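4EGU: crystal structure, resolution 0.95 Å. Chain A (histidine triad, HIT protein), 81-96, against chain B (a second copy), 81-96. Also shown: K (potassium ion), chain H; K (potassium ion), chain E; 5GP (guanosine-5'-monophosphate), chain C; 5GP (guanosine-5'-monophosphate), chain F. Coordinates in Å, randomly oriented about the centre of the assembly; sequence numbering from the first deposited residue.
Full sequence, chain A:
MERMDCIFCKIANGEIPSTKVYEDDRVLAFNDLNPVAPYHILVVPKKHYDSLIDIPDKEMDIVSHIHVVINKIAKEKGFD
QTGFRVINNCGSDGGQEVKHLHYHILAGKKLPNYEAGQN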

# COMPACT_ATOMS: atom_id res chain seq x y z
N GLN A 81 -12.62 7.76 -9.68
CA GLN A 81 -14.06 7.75 -9.39
C GLN A 81 -14.61 6.35 -9.10
O GLN A 81 -15.52 6.18 -8.31
N THR A 82 -14.03 5.35 -9.75
CA THR A 82 -14.55 4.00 -9.65
C THR A 82 -13.89 3.20 -8.53
O THR A 82 -14.54 2.32 -7.95
N GLY A 83 -12.62 3.48 -8.23
CA GLY A 83 -11.91 2.86 -7.13
C GLY A 83 -10.72 2.03 -7.60
O GLY A 83 -10.58 1.69 -8.78
N PHE A 84 -9.86 1.68 -6.65
CA PHE A 84 -8.64 0.95 -6.98
C PHE A 84 -8.05 0.39 -5.69
O PHE A 84 -8.45 0.77 -4.60
N ARG A 85 -7.09 -0.51 -5.85
CA ARG A 85 -6.38 -1.09 -4.72
C ARG A 85 -4.88 -0.92 -4.94
O ARG A 85 -4.38 -1.04 -6.07
N VAL A 86 -4.19 -0.64 -3.84
CA VAL A 86 -2.73 -0.48 -3.83
C VAL A 86 -2.15 -1.60 -2.95
O VAL A 86 -2.60 -1.78 -1.82
N ILE A 87 -1.17 -2.32 -3.47
CA ILE A 87 -0.57 -3.45 -2.76
C ILE A 87 0.96 -3.35 -2.81
O ILE A 87 1.55 -3.16 -3.87
N ASN A 88 1.58 -3.56 -1.64
CA ASN A 88 3.00 -3.83 -1.56
C ASN A 88 3.20 -5.21 -0.93
O ASN A 88 2.63 -5.49 0.13
N ASN A 89 4.01 -6.02 -1.57
CA ASN A 89 4.40 -7.33 -1.08
C ASN A 89 5.84 -7.26 -0.59
O ASN A 89 6.74 -6.93 -1.35
N CYS A 90 6.05 -7.59 0.69
CA CYS A 90 7.36 -7.47 1.30
C CYS A 90 7.86 -8.82 1.78
O CYS A 90 7.32 -9.41 2.71
N GLY A 91 8.90 -9.33 1.14
CA GLY A 91 9.47 -10.58 1.56
C GLY A 91 8.67 -11.80 1.16
O GLY A 91 7.64 -11.73 0.49
N SER A 92 9.17 -12.95 1.60
CA SER A 92 8.69 -14.22 1.10
C SER A 92 7.22 -14.44 1.41
O SER A 92 6.43 -14.79 0.53
N ASP A 93 6.85 -14.28 2.67
CA ASP A 93 5.50 -14.55 3.05
C ASP A 93 4.52 -13.48 2.56
O ASP A 93 3.33 -13.75 2.43
N GLY A 94 5.03 -12.30 2.20
CA GLY A 94 4.21 -11.29 1.58
C GLY A 94 3.95 -11.60 0.13
O GLY A 94 3.16 -10.91 -0.51
N GLY A 95 4.64 -12.60 -0.43
CA GLY A 95 4.51 -12.93 -1.83
C GLY A 95 5.37 -12.10 -2.76
O GLY A 95 5.14 -12.09 -3.95
N GLN A 96 6.37 -11.41 -2.23
CA GLN A 96 7.26 -10.62 -3.06
C GLN A 96 8.12 -11.59 -3.83
O GLN A 96 8.68 -12.55 -3.28
N GLN B 81 11.17 -10.37 8.79
CA GLN B 81 11.99 -11.29 8.01
C GLN B 81 11.19 -12.39 7.34
O GLN B 81 11.57 -12.86 6.27
N THR B 82 10.08 -12.81 7.95
CA THR B 82 9.19 -13.75 7.30
C THR B 82 8.46 -13.10 6.12
O THR B 82 8.39 -13.68 5.06
N GLY B 83 7.96 -11.89 6.33
CA GLY B 83 7.37 -11.08 5.27
C GLY B 83 5.92 -10.72 5.54
O GLY B 83 5.26 -11.29 6.40
N PHE B 84 5.42 -9.76 4.77
CA PHE B 84 4.10 -9.22 5.02
C PHE B 84 3.59 -8.51 3.77
O PHE B 84 4.37 -8.23 2.86
N ARG B 85 2.30 -8.23 3.77
CA ARG B 85 1.64 -7.51 2.67
C ARG B 85 0.96 -6.27 3.22
O ARG B 85 0.37 -6.30 4.30
N VAL B 86 1.02 -5.20 2.45
CA VAL B 86 0.40 -3.92 2.79
C VAL B 86 -0.65 -3.61 1.71
O VAL B 86 -0.33 -3.65 0.52
N ILE B 87 -1.87 -3.31 2.13
CA ILE B 87 -2.98 -3.06 1.21
C ILE B 87 -3.73 -1.80 1.58
O ILE B 87 -4.09 -1.59 2.74
N ASN B 88 -4.02 -0.97 0.56
CA ASN B 88 -5.02 0.06 0.67
C ASN B 88 -6.14 -0.21 -0.34
O ASN B 88 -5.87 -0.40 -1.52
N ASN B 89 -7.37 -0.23 0.17
CA ASN B 89 -8.58 -0.37 -0.65
C ASN B 89 -9.22 1.01 -0.80
O ASN B 89 -9.62 1.61 0.20
N CYS B 90 -9.31 1.50 -2.03
CA CYS B 90 -9.83 2.84 -2.27
C CYS B 90 -11.15 2.77 -3.07
O CYS B 90 -11.18 2.30 -4.21
N GLY B 91 -12.23 3.26 -2.48
CA GLY B 91 -13.48 3.36 -3.20
C GLY B 91 -14.12 2.02 -3.50
O GLY B 91 -13.77 0.96 -2.98
N SER B 92 -15.13 2.10 -4.36
CA SER B 92 -16.03 0.98 -4.57
C SER B 92 -15.31 -0.21 -5.19
O SER B 92 -15.36 -1.33 -4.65
N ASP B 93 -14.64 -0.00 -6.30
CA ASP B 93 -13.96 -1.11 -6.96
C ASP B 93 -12.82 -1.67 -6.11
O ASP B 93 -12.48 -2.84 -6.21
N GLY B 94 -12.22 -0.82 -5.28
CA GLY B 94 -11.16 -1.26 -4.39
C GLY B 94 -11.64 -2.12 -3.25
O GLY B 94 -10.81 -2.74 -2.58
N GLY B 95 -12.94 -2.10 -2.96
CA GLY B 95 -13.48 -2.86 -1.86
C GLY B 95 -13.48 -2.12 -0.54
O GLY B 95 -13.63 -2.74 0.49
N GLN B 96 -13.32 -0.80 -0.55
CA GLN B 96 -13.33 -0.03 0.67
C GLN B 96 -14.72 -0.06 1.31
O GLN B 96 -15.72 0.17 0.63

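Antiparallel strands from two copies of one protein repeat most of their contacts in both directions, and the paired 84-90 strands of this HIT protein illustrate the rule. Along chain B, T82(B) (chi1 p) points sideways, its CB 3.6 Å from D93(A) OD2, while its backbone O accepts a hydrogen bond from D93(A) N at 2.9 Å. G83(B) follows where no side chain would fit: a CB would clash with C90(A) O and D93(A) N. The F84(B) ring (chi1 p) lies with one face under C90(A) CB, which sits 3.9 Å from the ring centroid. R85(B), on the other face of the sheet, extends t, t, m so that its NE reaches N89(A) OD1 at 2.8 Å and its NH2 reaches G94(A) O at 2.9 Å, both hydrogen bonds. V86(B) (t) packs beside N88(A), and at the centre I87(B) (m, t) meets its own counterpart, CG1 4.3 Å from I87(A) CG2. N88(B) (t) lies alongside V86(A). N89(B) (m) serves two partners: OD1 accepts a weak bond from R85(A) NE at 2.8 Å, and ND2 donates to O3P of the guanosine monophosphate (chain F), also 2.8 Å away. C90(B) (t) covers the F84(A) ring. Finally D93(B) (m) points toward chain A, where one water links its OD2 to T82(A) OG1.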

# COMPACT_ATOMS: atom_id res chain seq x y z
CB GLN A 81 -14.84 8.41 -10.55
CG GLN A 81 -14.59 9.91 -10.64
CD GLN A 81 -15.22 10.70 -9.48
OE1 GLN A 81 -15.90 10.13 -8.63
NE2 GLN A 81 -14.99 12.01 -9.46
CB THR A 82 -14.45 3.25 -11.01
OG1 THR A 82 -13.11 3.37 -11.50
CG2 THR A 82 -15.40 3.84 -12.00
CB PHE A 84 -7.63 1.85 -7.72
CG PHE A 84 -7.21 3.10 -7.00
CD1 PHE A 84 -7.96 4.27 -7.09
CD2 PHE A 84 -6.04 3.12 -6.26
CE1 PHE A 84 -7.54 5.42 -6.46
CE2 PHE A 84 -5.62 4.28 -5.63
CZ PHE A 84 -6.37 5.43 -5.73
CB ARG A 85 -6.73 -2.59 -4.59
CG ARG A 85 -6.18 -3.25 -3.34
CD ARG A 85 -6.69 -4.67 -3.21
NE ARG A 85 -8.13 -4.67 -3.03
CZ ARG A 85 -8.94 -5.68 -3.34
NH1 ARG A 85 -8.45 -6.81 -3.83
NH2 ARG A 85 -10.23 -5.52 -3.22
CB VAL A 86 -2.36 0.88 -3.27
CG1 VAL A 86 -0.84 1.04 -3.15
CG2 VAL A 86 -2.97 2.01 -4.10
CB ILE A 87 -1.01 -4.80 -3.36
CG1 ILE A 87 -2.54 -4.89 -3.48
CG2 ILE A 87 -0.46 -5.94 -2.48
CD1 ILE A 87 -3.02 -4.64 -4.88
CB ASN A 88 3.76 -2.78 -0.73
CG ASN A 88 5.24 -3.10 -0.67
OD1 ASN A 88 5.73 -3.71 0.28
ND2 ASN A 88 5.97 -2.71 -1.70
CB ASN A 89 4.31 -8.34 -2.23
CG ASN A 89 2.91 -8.53 -2.75
OD1 ASN A 89 1.93 -8.40 -2.02
ND2 ASN A 89 2.80 -8.83 -4.03
CB CYS A 90 7.30 -6.49 2.47
SG CYS A 90 8.94 -6.14 3.18
CB SER A 92 9.52 -15.37 1.71
OG SER A 92 8.87 -16.61 1.49
CB ASP A 93 5.47 -14.82 4.56
CG ASP A 93 6.01 -16.24 4.92
OD1 ASP A 93 6.13 -17.07 4.00
OD2 ASP A 93 6.33 -16.54 6.09
CB GLN A 96 8.17 -9.76 -2.22
CG GLN A 96 8.91 -8.68 -2.96
CD GLN A 96 10.05 -8.09 -2.12
OE1 GLN A 96 10.57 -8.70 -1.18
NE2 GLN A 96 10.55 -6.95 -2.57
CB GLN B 81 13.11 -11.86 8.89
CG GLN B 81 14.03 -10.79 9.45
CD GLN B 81 14.73 -9.99 8.35
OE1 GLN B 81 15.35 -10.56 7.46
NE2 GLN B 81 14.60 -8.68 8.41
CB THR B 82 8.20 -14.37 8.30
OG1 THR B 82 7.67 -13.34 9.14
CG2 THR B 82 8.90 -15.41 9.17
CB PHE B 84 4.09 -8.30 6.24
CG PHE B 84 5.02 -7.12 6.14
CD1 PHE B 84 6.36 -7.20 6.56
CD2 PHE B 84 4.58 -5.89 5.65
CE1 PHE B 84 7.19 -6.11 6.49
CE2 PHE B 84 5.41 -4.80 5.59
CZ PHE B 84 6.72 -4.91 6.00
CB ARG B 85 0.65 -8.45 1.98
CG ARG B 85 -0.09 -7.85 0.79
CD ARG B 85 -0.89 -8.87 0.02
NE ARG B 85 0.01 -9.84 -0.60
CZ ARG B 85 -0.33 -11.04 -1.04
NH1 ARG B 85 -1.58 -11.47 -0.93
NH2 ARG B 85 0.61 -11.80 -1.61
CB VAL B 86 1.46 -2.81 2.81
CG1 VAL B 86 0.84 -1.46 3.07
CG2 VAL B 86 2.55 -3.13 3.83
CB ILE B 87 -3.99 -4.24 1.19
CG1 ILE B 87 -3.29 -5.53 0.76
CG2 ILE B 87 -5.17 -3.92 0.29
CD1 ILE B 87 -4.15 -6.77 0.92
CB ASN B 88 -4.45 1.46 0.45
CG ASN B 88 -5.53 2.51 0.59
OD1 ASN B 88 -6.19 2.89 -0.39
ND2 ASN B 88 -5.76 2.94 1.80
CB ASN B 89 -9.57 -1.28 0.06
CG ASN B 89 -9.08 -2.71 0.23
OD1 ASN B 89 -8.35 -3.27 -0.59
ND2 ASN B 89 -9.52 -3.32 1.32
CB CYS B 90 -8.81 3.70 -3.00
SG CYS B 90 -9.33 5.41 -3.17
CB SER B 92 -17.21 1.41 -5.45
OG SER B 92 -18.13 0.36 -5.58
CB ASP B 93 -13.43 -0.73 -8.34
CG ASP B 93 -14.51 -0.71 -9.44
OD1 ASP B 93 -15.64 -1.16 -9.18
OD2 ASP B 93 -14.16 -0.26 -10.54
CB GLN B 96 -12.91 1.41 0.37
CG GLN B 96 -12.54 2.22 1.59
CD GLN B 96 -12.42 3.70 1.29
OE1 GLN B 96 -12.78 4.18 0.22
NE2 GLN B 96 -11.91 4.45 2.23
K K H . -8.83 3.66 3.02
K K E . 8.52 -4.49 -3.09
P 5GP C . 5.56 -9.40 -6.94
O1P 5GP C . 4.79 -10.70 -6.89
O2P 5GP C . 7.05 -9.51 -6.81
O3P 5GP C . 5.02 -8.44 -5.96
O5' 5GP C . 5.19 -8.67 -8.29
C5' 5GP C . 6.08 -8.71 -9.38
C4' 5GP C . 5.32 -8.48 -10.64
O4' 5GP C . 6.26 -8.24 -11.70
C3' 5GP C . 4.45 -9.65 -11.08
O3' 5GP C . 3.07 -9.29 -11.02
C2' 5GP C . 4.89 -9.92 -12.54
O2' 5GP C . 3.84 -10.19 -13.45
C1' 5GP C . 5.67 -8.64 -12.90
N9 5GP C . 6.74 -8.83 -13.87
C8 5GP C . 7.72 -9.74 -13.76
N7 5GP C . 8.57 -9.63 -14.79
C5 5GP C . 8.13 -8.61 -15.55
C6 5GP C . 8.60 -8.05 -16.73
O6 5GP C . 9.63 -8.46 -17.34
N1 5GP C . 7.88 -7.01 -17.20
C2 5GP C . 6.76 -6.53 -16.59
N2 5GP C . 6.13 -5.50 -17.17
N3 5GP C . 6.26 -7.05 -15.46
C4 5GP C . 6.97 -8.09 -14.95
P 5GP F . -11.99 -2.13 4.26
O1P 5GP F . -12.76 -3.33 3.74
O2P 5GP F . -12.79 -0.86 4.37
O3P 5GP F . -10.72 -1.98 3.51
O5' 5GP F . -11.45 -2.51 5.70
C5' 5GP F . -12.21 -2.25 6.87
C4' 5GP F . -11.73 -3.17 7.92
O4' 5GP F . -12.20 -2.70 9.19
C3' 5GP F . -12.23 -4.61 7.76
O3' 5GP F . -11.14 -5.51 7.56
C2' 5GP F . -12.99 -4.87 9.07
O2' 5GP F . -12.91 -6.17 9.57
C1' 5GP F . -12.43 -3.81 10.02
N9 5GP F . -13.35 -3.37 11.08
C8 5GP F . -14.61 -2.95 10.86
N7 5GP F . -15.15 -2.50 12.00
C5 5GP F . -14.20 -2.63 12.95
C6 5GP F . -14.18 -2.35 14.30
O6 5GP F . -15.16 -1.87 14.94
N1 5GP F . -13.03 -2.63 14.93
C2 5GP F . -11.94 -3.14 14.32
N2 5GP F . -10.87 -3.37 15.09
N3 5GP F . -11.90 -3.43 13.02
C4 5GP F . -13.05 -3.17 12.36
O HOH W 1 -15.50 4.80 -5.50
O HOH W 2 -11.87 1.02 -10.98
O HOH W 3 8.33 -4.54 0.03
O HOH W 4 5.50 -5.27 -3.79
O HOH W 5 11.58 -12.42 3.26
O HOH W 6 8.90 -16.85 5.46
O HOH W 7 -7.94 0.61 2.73
O HOH W 8 -8.31 4.57 0.09